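Side-chain contacts in CG14216 (Drosophila melanogaster, PDB 3P9Y), which probably removes phosphate from serine in the C-terminal domain of RNA polymerase II, as a phosphatase with a fold like that of low-molecular-weight tyrosine phosphatases: residues I163-K168 with D177-E182; H27-K32 with M154-I159; E182-E185 with R189-L192. The protein carries 2 engineered substitutions. One frame throughout, in Å; residues are numbered along the deposited sequence.

Interaction 1. Residues I163-K168 with D177-E182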
loop_
_atom_site.group_PDB
_atom_site.type_symbol
_atom_site.label_atom_id
_atom_site.label_comp_id
_atom_site.label_asym_id
_atom_site.label_seq_id
_atom_site.Cartn_x
_atom_site.Cartn_y
_atom_site.Cartn_z
ATOM N N ILE A 163 7.785 -7.526 -6.499
ATOM C CA ILE A 163 8.759 -7.412 -5.417
ATOM C C ILE A 163 9.627 -8.667 -5.363
ATOM O O ILE A 163 10.829 -8.592 -5.159
ATOM C CB ILE A 163 8.079 -7.200 -4.049
ATOM C CG1 ILE A 163 7.256 -5.905 -4.046
ATOM C CG2 ILE A 163 9.124 -7.170 -2.939
ATOM C CD1 ILE A 163 8.087 -4.630 -4.101
ATOM N N ASN A 164 9.004 -9.823 -5.551
ATOM C CA ASN A 164 9.729 -11.082 -5.581
ATOM C C ASN A 164 10.832 -11.048 -6.637
ATOM O O ASN A 164 11.951 -11.478 -6.384
ATOM C CB ASN A 164 8.765 -12.237 -5.852
ATOM C CG ASN A 164 9.403 -13.588 -5.637
ATOM O OD1 ASN A 164 9.926 -13.880 -4.555
ATOM N ND2 ASN A 164 9.366 -14.431 -6.668
ATOM N N MET A 165 10.509 -10.515 -7.812
ATOM C CA MET A 165 11.461 -10.416 -8.911
ATOM C C MET A 165 12.650 -9.536 -8.517
ATOM O O MET A 165 13.815 -9.892 -8.725
ATOM C CB MET A 165 10.762 -9.837 -10.150
ATOM C CG MET A 165 11.696 -9.493 -11.310
ATOM S SD MET A 165 10.854 -8.631 -12.667
ATOM C CE MET A 165 10.311 -7.144 -11.831
ATOM N N MET A 166 12.351 -8.388 -7.931
ATOM C CA MET A 166 13.385 -7.437 -7.567
ATOM C C MET A 166 14.235 -7.936 -6.404
ATOM O O MET A 166 15.409 -7.591 -6.306
ATOM C CB MET A 166 12.749 -6.091 -7.250
ATOM C CG MET A 166 12.151 -5.451 -8.495
ATOM S SD MET A 166 11.273 -3.936 -8.131
ATOM C CE MET A 166 10.059 -4.515 -6.952
ATOM N N ALA A 167 13.645 -8.768 -5.551
ATOM C CA ALA A 167 14.346 -9.321 -4.396
ATOM C C ALA A 167 15.420 -10.308 -4.834
ATOM O O ALA A 167 16.374 -10.557 -4.104
ATOM C CB ALA A 167 13.361 -10.003 -3.445
ATOM N N LYS A 168 15.260 -10.871 -6.025
ATOM C CA LYS A 168 16.213 -11.847 -6.533
ATOM C C LYS A 168 17.446 -11.185 -7.142
ATOM O O LYS A 168 18.410 -11.867 -7.492
ATOM C CB LYS A 168 15.546 -12.755 -7.564
ATOM C CG LYS A 168 14.491 -13.681 -6.974
ATOM C CD LYS A 168 13.712 -14.399 -8.066
ATOM C CE LYS A 168 12.638 -15.300 -7.481
ATOM N NZ LYS A 168 11.729 -15.834 -8.542
ATOM N N ASP A 177 16.004 -1.067 -13.731
ATOM C CA ASP A 177 15.439 -0.522 -14.961
ATOM C C ASP A 177 15.081 -1.657 -15.916
ATOM O O ASP A 177 13.980 -1.694 -16.460
ATOM C CB ASP A 177 16.411 0.456 -15.632
ATOM C CG ASP A 177 16.503 1.785 -14.897
ATOM O OD1 ASP A 177 15.539 2.152 -14.197
ATOM O OD2 ASP A 177 17.540 2.471 -15.021
ATOM N N GLU A 178 16.006 -2.589 -16.117
ATOM C CA GLU A 178 15.763 -3.681 -17.047
ATOM C C GLU A 178 14.669 -4.611 -16.523
ATOM O O GLU A 178 13.871 -5.113 -17.303
ATOM C CB GLU A 178 17.047 -4.466 -17.332
ATOM C CG GLU A 178 18.046 -3.721 -18.222
ATOM C CD GLU A 178 19.185 -4.612 -18.706
ATOM O OE1 GLU A 178 19.297 -5.761 -18.222
ATOM O OE2 GLU A 178 19.968 -4.164 -19.574
ATOM N N LEU A 179 14.635 -4.835 -15.209
ATOM C CA LEU A 179 13.628 -5.717 -14.612
ATOM C C LEU A 179 12.228 -5.117 -14.739
ATOM O O LEU A 179 11.259 -5.833 -14.964
ATOM C CB LEU A 179 13.938 -5.987 -13.138
ATOM C CG LEU A 179 15.186 -6.824 -12.848
ATOM C CD1 LEU A 179 15.446 -6.860 -11.355
ATOM C CD2 LEU A 179 15.044 -8.239 -13.420
ATOM N N ILE A 180 12.128 -3.801 -14.592
ATOM C CA ILE A 180 10.849 -3.121 -14.730
ATOM C C ILE A 180 10.317 -3.302 -16.148
ATOM O O ILE A 180 9.148 -3.610 -16.339
ATOM C CB ILE A 180 10.969 -1.618 -14.424
ATOM C CG1 ILE A 180 11.128 -1.397 -12.917
ATOM C CG2 ILE A 180 9.735 -0.857 -14.937
ATOM C CD1 ILE A 180 11.436 0.044 -12.545
ATOM N N GLN A 181 11.178 -3.121 -17.142
ATOM C CA GLN A 181 10.749 -3.247 -18.529
ATOM C C GLN A 181 10.329 -4.687 -18.834
ATOM O O GLN A 181 9.336 -4.912 -19.518
ATOM C CB GLN A 181 11.854 -2.792 -19.485
ATOM C CG GLN A 181 11.495 -2.895 -20.972
ATOM C CD GLN A 181 10.358 -1.965 -21.378
ATOM O OE1 GLN A 181 10.221 -0.863 -20.854
ATOM N NE2 GLN A 181 9.543 -2.406 -22.322
ATOM N N GLU A 182 11.087 -5.659 -18.330
ATOM C CA GLU A 182 10.754 -7.068 -18.534
ATOM C C GLU A 182 9.381 -7.378 -17.941
ATOM O O GLU A 182 8.562 -8.053 -18.565
ATOM C CB GLU A 182 11.809 -7.968 -17.895
ATOM C CG GLU A 182 11.515 -9.462 -18.029
ATOM C CD GLU A 182 11.564 -9.949 -19.469
ATOM O OE1 GLU A 182 12.111 -9.222 -20.328
ATOM O OE2 GLU A 182 11.061 -11.063 -19.741
#
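Met-165 and Leu-179 carry this contact between two helices that follow each other in the chain, and they meet by van der Waals contact, with no hydrogen bond between the segments. The thioether end of Met-165 lies against the base of Leu-179: its CE is 4.0 Å from Leu-179 CB, and the same CE comes within 3.5 Å of the backbone oxygen Leu-179 O. Farther back along the chain, Met-165 CG is 4.2 Å from Leu-179 CD2, so the two side chains run past one another in opposite directions, each reaching toward the other's backbone. The methionine leaves its helix with CG anti to the backbone N (chi1 172°) and stays extended as far as SD; only the last torsion bends, chi3 62°, and turns the methyl in beside Leu-179. An unbranched, flexible thioether suits such a span, while the branched end of Leu-179 offers CD2 to Met-165 CG and CD1 to Met-166 CA.

Met-166 adds a looser flank, its CA 4.4 Å from Leu-179 CD1; these two residues also have the nearest alpha carbons, 7.3 Å apart. Its own side chain packs on Ile-111 and Leu-141 of the central sheet and on Leu-172 and Ile-176 of helix 172-187. Met-165 rests in addition on Phe-183, one turn after Leu-179, and a tetraethylene glycol molecule, probably from the crystallisation liquor, lies about 4 Å from the Leu-179 side chain. The arrangement is an apolar helix-helix seam between 149-167 and 172-187, two consecutive helices of the three-layer alpha/beta fold resembling low-molecular-weight tyrosine phosphatases.

Interaction 2. Residues H27-K32 with M154-I159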
loop_
_atom_site.group_PDB
_atom_site.type_symbol
_atom_site.label_atom_id
_atom_site.label_comp_id
_atom_site.label_asym_id
_atom_site.label_seq_id
_atom_site.Cartn_x
_atom_site.Cartn_y
_atom_site.Cartn_z
ATOM N N HIS A 27 -0.258 -5.467 1.929
ATOM C CA HIS A 27 0.501 -5.610 3.163
ATOM C C HIS A 27 0.422 -7.060 3.603
ATOM O O HIS A 27 1.437 -7.700 3.871
ATOM C CB HIS A 27 -0.068 -4.708 4.264
ATOM C CG HIS A 27 0.780 -4.649 5.504
ATOM N ND1 HIS A 27 0.975 -3.484 6.216
ATOM C CD2 HIS A 27 1.481 -5.607 6.157
ATOM C CE1 HIS A 27 1.763 -3.724 7.250
ATOM N NE2 HIS A 27 2.082 -5.005 7.238
ATOM N N ASN A 28 -0.802 -7.576 3.664
ATOM C CA ASN A 28 -1.052 -8.914 4.175
ATOM C C ASN A 28 -0.353 -9.979 3.339
ATOM O O ASN A 28 0.302 -10.874 3.872
ATOM C CB ASN A 28 -2.553 -9.185 4.214
ATOM C CG ASN A 28 -2.875 -10.565 4.733
ATOM O OD1 ASN A 28 -2.950 -10.789 5.939
ATOM N ND2 ASN A 28 -3.053 -11.504 3.820
ATOM N N PHE A 29 -0.482 -9.864 2.023
ATOM C CA PHE A 29 0.092 -10.847 1.117
ATOM C C PHE A 29 1.616 -10.818 1.200
ATOM O O PHE A 29 2.252 -11.850 1.390
ATOM C CB PHE A 29 -0.379 -10.570 -0.315
ATOM C CG PHE A 29 -0.306 -11.764 -1.220
ATOM C CD1 PHE A 29 -1.415 -12.577 -1.408
ATOM C CD2 PHE A 29 0.864 -12.072 -1.888
ATOM C CE1 PHE A 29 -1.349 -13.680 -2.248
ATOM C CE2 PHE A 29 0.935 -13.173 -2.728
ATOM C CZ PHE A 29 -0.172 -13.974 -2.911
ATOM N N LEU A 30 2.198 -9.629 1.064
ATOM C CA LEU A 30 3.648 -9.468 1.135
ATOM C C LEU A 30 4.218 -10.039 2.433
ATOM O O LEU A 30 5.243 -10.714 2.415
ATOM C CB LEU A 30 4.037 -7.991 1.008
ATOM C CG LEU A 30 4.001 -7.415 -0.411
ATOM C CD1 LEU A 30 4.007 -5.887 -0.372
ATOM C CD2 LEU A 30 5.163 -7.943 -1.250
ATOM N N ALA A 31 3.553 -9.764 3.554
ATOM C CA ALA A 31 4.023 -10.233 4.854
ATOM C C ALA A 31 3.985 -11.760 4.935
ATOM O O ALA A 31 4.892 -12.381 5.481
ATOM C CB ALA A 31 3.189 -9.627 5.970
ATOM N N LYS A 32 2.930 -12.357 4.391
ATOM C CA LYS A 32 2.798 -13.810 4.371
ATOM C C LYS A 32 3.856 -14.466 3.488
ATOM O O LYS A 32 4.233 -15.614 3.716
ATOM C CB LYS A 32 1.403 -14.216 3.899
ATOM C CG LYS A 32 0.325 -14.043 4.951
ATOM C CD LYS A 32 -1.041 -14.438 4.416
ATOM C CE LYS A 32 -2.091 -14.412 5.517
ATOM N NZ LYS A 32 -3.425 -14.885 5.038
ATOM N N MET A 154 -6.127 -8.957 -6.325
ATOM C CA MET A 154 -5.409 -9.190 -7.573
ATOM C C MET A 154 -4.150 -8.331 -7.604
ATOM O O MET A 154 -3.096 -8.774 -8.038
ATOM C CB MET A 154 -6.284 -8.829 -8.772
ATOM C CG MET A 154 -7.577 -9.619 -8.883
ATOM S SD MET A 154 -7.329 -11.273 -9.547
ATOM C CE MET A 154 -6.942 -12.217 -8.067
ATOM N N GLY A 155 -4.276 -7.096 -7.140
ATOM C CA GLY A 155 -3.148 -6.186 -7.067
ATOM C C GLY A 155 -2.083 -6.703 -6.116
ATOM O O GLY A 155 -0.888 -6.531 -6.353
ATOM N N ALA A 156 -2.508 -7.351 -5.038
ATOM C CA ALA A 156 -1.561 -7.866 -4.062
ATOM C C ALA A 156 -0.717 -8.958 -4.701
ATOM O O ALA A 156 0.484 -9.019 -4.490
ATOM C CB ALA A 156 -2.286 -8.390 -2.835
ATOM N N PHE A 157 -1.355 -9.815 -5.490
ATOM C CA PHE A 157 -0.639 -10.845 -6.230
ATOM C C PHE A 157 0.380 -10.220 -7.179
ATOM O O PHE A 157 1.516 -10.669 -7.255
ATOM C CB PHE A 157 -1.612 -11.703 -7.046
ATOM C CG PHE A 157 -2.155 -12.894 -6.302
ATOM C CD1 PHE A 157 -1.491 -14.118 -6.344
ATOM C CD2 PHE A 157 -3.335 -12.799 -5.580
ATOM C CE1 PHE A 157 -1.992 -15.228 -5.667
ATOM C CE2 PHE A 157 -3.845 -13.899 -4.904
ATOM C CZ PHE A 157 -3.173 -15.117 -4.947
ATOM N N VAL A 158 -0.034 -9.193 -7.914
ATOM C CA VAL A 158 0.825 -8.605 -8.939
ATOM C C VAL A 158 1.997 -7.857 -8.312
ATOM O O VAL A 158 3.135 -7.979 -8.752
ATOM C CB VAL A 158 0.046 -7.629 -9.840
ATOM C CG1 VAL A 158 0.977 -7.007 -10.872
ATOM C CG2 VAL A 158 -1.112 -8.348 -10.518
ATOM N N ILE A 159 1.705 -7.070 -7.290
ATOM C CA ILE A 159 2.731 -6.322 -6.593
ATOM C C ILE A 159 3.737 -7.287 -5.987
ATOM O O ILE A 159 4.939 -7.027 -5.993
ATOM C CB ILE A 159 2.116 -5.450 -5.498
ATOM C CG1 ILE A 159 1.395 -4.263 -6.138
ATOM C CG2 ILE A 159 3.184 -4.963 -4.530
ATOM C CD1 ILE A 159 0.518 -3.493 -5.178
#
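In this alpha/beta phosphatase fold, helix 22-32, which links the parallel strands 11-16 and 36-41 in a beta-alpha-beta crossover, packs here on helix 149-167. The segment axes approach to 9.0 Å and cross at -40°, with the two helices running in broadly the same direction. Ala-156 sits where the backbones are nearest, and its small side chain lets the helices come close, with Ala-156 CB 3.8 Å from Phe-29 CB.

On one flank of this meeting point, Leu-30 CD1 touches Ile-159 CG2 at 4.3 Å. Both of these branched aliphatic residues are buried; Leu-30 also packs on Val-37 of strand 36-41 and on Ile-163, farther along helix 149-167.

Toward the surface the contact turns aromatic. Phe-29 swings CG anti to its own backbone nitrogen, chi1 -158°, which sends the ring across to helix 149-167, where one of its faces lies over Phe-157 CA. Phe-157 starts out away from the neighbouring helix, yet its ring returns to meet Phe-29. The pair is edge-to-face but well short of perpendicular, with planes at 51° and centroids 4.5 Å apart. Two atoms of the Phe-29 rim, CE1 and CZ, are presented to one face of Phe-157; Phe-29 CE1 stands 3.5 Å above that plane, displaced toward its rim, and Phe-29 CZ is 3.5 Å from Phe-157 CE1.

Interaction 3. Residues E182-E185 with R189-L192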
loop_
_atom_site.group_PDB
_atom_site.type_symbol
_atom_site.label_atom_id
_atom_site.label_comp_id
_atom_site.label_asym_id
_atom_site.label_seq_id
_atom_site.Cartn_x
_atom_site.Cartn_y
_atom_site.Cartn_z
ATOM N N GLU A 182 11.087 -5.659 -18.330
ATOM C CA GLU A 182 10.754 -7.068 -18.534
ATOM C C GLU A 182 9.381 -7.378 -17.941
ATOM O O GLU A 182 8.562 -8.053 -18.565
ATOM C CB GLU A 182 11.809 -7.968 -17.895
ATOM C CG GLU A 182 11.515 -9.462 -18.029
ATOM C CD GLU A 182 11.564 -9.949 -19.469
ATOM O OE1 GLU A 182 12.111 -9.222 -20.328
ATOM O OE2 GLU A 182 11.061 -11.063 -19.741
ATOM N N PHE A 183 9.132 -6.869 -16.740
ATOM C CA PHE A 183 7.852 -7.058 -16.068
ATOM C C PHE A 183 6.725 -6.426 -16.884
ATOM O O PHE A 183 5.657 -7.016 -17.043
ATOM C CB PHE A 183 7.892 -6.440 -14.669
ATOM C CG PHE A 183 6.761 -6.879 -13.769
ATOM C CD1 PHE A 183 6.890 -8.002 -12.968
ATOM C CD2 PHE A 183 5.580 -6.159 -13.719
ATOM C CE1 PHE A 183 5.850 -8.406 -12.133
ATOM C CE2 PHE A 183 4.540 -6.555 -12.890
ATOM C CZ PHE A 183 4.680 -7.680 -12.091
ATOM N N GLU A 184 6.973 -5.226 -17.403
ATOM C CA GLU A 184 5.973 -4.504 -18.182
ATOM C C GLU A 184 5.587 -5.290 -19.429
ATOM O O GLU A 184 4.415 -5.390 -19.769
ATOM C CB GLU A 184 6.500 -3.115 -18.567
ATOM C CG GLU A 184 6.504 -2.127 -17.411
ATOM C CD GLU A 184 7.274 -0.857 -17.712
ATOM O OE1 GLU A 184 8.326 -0.933 -18.382
ATOM O OE2 GLU A 184 6.833 0.213 -17.262
ATOM N N GLU A 185 6.581 -5.859 -20.096
ATOM C CA GLU A 185 6.356 -6.594 -21.328
ATOM C C GLU A 185 5.634 -7.919 -21.072
ATOM O O GLU A 185 4.804 -8.339 -21.875
ATOM C CB GLU A 185 7.684 -6.850 -22.041
ATOM C CG GLU A 185 8.318 -5.582 -22.616
ATOM C CD GLU A 185 9.581 -5.849 -23.415
ATOM O OE1 GLU A 185 9.903 -7.025 -23.665
ATOM O OE2 GLU A 185 10.254 -4.875 -23.800
ATOM N N ARG A 189 1.573 -4.421 -18.062
ATOM C CA ARG A 189 1.175 -3.307 -17.211
ATOM C C ARG A 189 2.271 -2.259 -17.190
ATOM O O ARG A 189 3.459 -2.587 -17.208
ATOM C CB ARG A 189 0.919 -3.775 -15.781
ATOM C CG ARG A 189 -0.226 -4.756 -15.627
ATOM C CD ARG A 189 -0.183 -5.380 -14.236
ATOM N NE ARG A 189 -1.106 -6.504 -14.096
ATOM C CZ ARG A 189 -2.335 -6.404 -13.600
ATOM N NH1 ARG A 189 -2.810 -5.231 -13.182
ATOM N NH2 ARG A 189 -3.092 -7.489 -13.514
ATOM N N VAL A 190 1.874 -0.997 -17.143
ATOM C CA VAL A 190 2.836 0.080 -17.046
ATOM C C VAL A 190 3.215 0.289 -15.584
ATOM O O VAL A 190 2.363 0.303 -14.697
ATOM C CB VAL A 190 2.280 1.388 -17.634
ATOM C CG1 VAL A 190 3.203 2.544 -17.324
ATOM C CG2 VAL A 190 2.087 1.238 -19.137
ATOM N N ILE A 191 4.508 0.437 -15.349
ATOM C CA ILE A 191 5.016 0.772 -14.036
ATOM C C ILE A 191 5.642 2.157 -14.105
ATOM O O ILE A 191 6.477 2.418 -14.974
ATOM C CB ILE A 191 6.089 -0.235 -13.589
ATOM C CG1 ILE A 191 5.492 -1.644 -13.498
ATOM C CG2 ILE A 191 6.687 0.179 -12.243
ATOM C CD1 ILE A 191 6.505 -2.702 -13.134
ATOM N N LEU A 192 5.233 3.052 -13.212
ATOM C CA LEU A 192 5.886 4.351 -13.104
ATOM C C LEU A 192 7.044 4.190 -12.127
ATOM O O LEU A 192 6.895 3.548 -11.088
ATOM C CB LEU A 192 4.914 5.426 -12.599
ATOM C CG LEU A 192 3.550 5.488 -13.292
ATOM C CD1 LEU A 192 2.692 6.579 -12.668
ATOM C CD2 LEU A 192 3.700 5.720 -14.796
#
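After helix 172-187 the backbone turns into an extended course, Glu-184 and Arg-189 having alpha carbons 5.0 Å apart, and a weak bond from Arg-189 N to Glu-184 O joins the two segments. This is the helix-to-strand connection leading into 192-197, the edge strand that runs antiparallel to its neighbour in the central sheet of the phosphatase fold.

Glu-184 reaches over the turn with CG anti to the carbonyl carbon (chi1 -75°) and the chain extended beyond it, and takes the backbone amide of Ile-191 on the anti lone pair of OE2, at 3.0 Å and a nearly straight 165°. A glutamate has both the length and the acceptor for this, and its CG lies 3.1 Å from Arg-189 O on the way. Replacing Glu-184 by an alanine would probably leave the Ile-191 amide without this acceptor and the connection freer to move.

Alongside this polar link the contact is apolar. Ile-191 points toward the helix and meets Phe-183 at about a right angle, both residues also packing on Met-162 of helix 149-167. The longer branch of Ile-191, ending in CD1, reaches the ring, Phe-183 CD2 standing 3.6 Å from Ile-191 CD1.

Helix 149-167 joins interactions 1 and 2, whose centres are about 16 Å apart; between them Ile-163 CG1 packs 4.0 Å from Leu-30 CD2. Interactions 1 and 3 are closer, about 10 Å between centres, and share helix 172-187 and Glu-182. Phe-183 ties them together, its CD1 lying 3.7 Å from Met-165 CE, and Ile-180 CG2 adds a second link at 3.9 Å from Ile-191 CB. Interactions 2 and 3, with centres about 17 Å apart, meet where Val-158 CG2 is 3.7 Å from Arg-189 NH2. Together the three form a continuous run of packing from helix 22-32 across both later helices to the connection that leads into strand 192-197, all within the Ssu72 family domain.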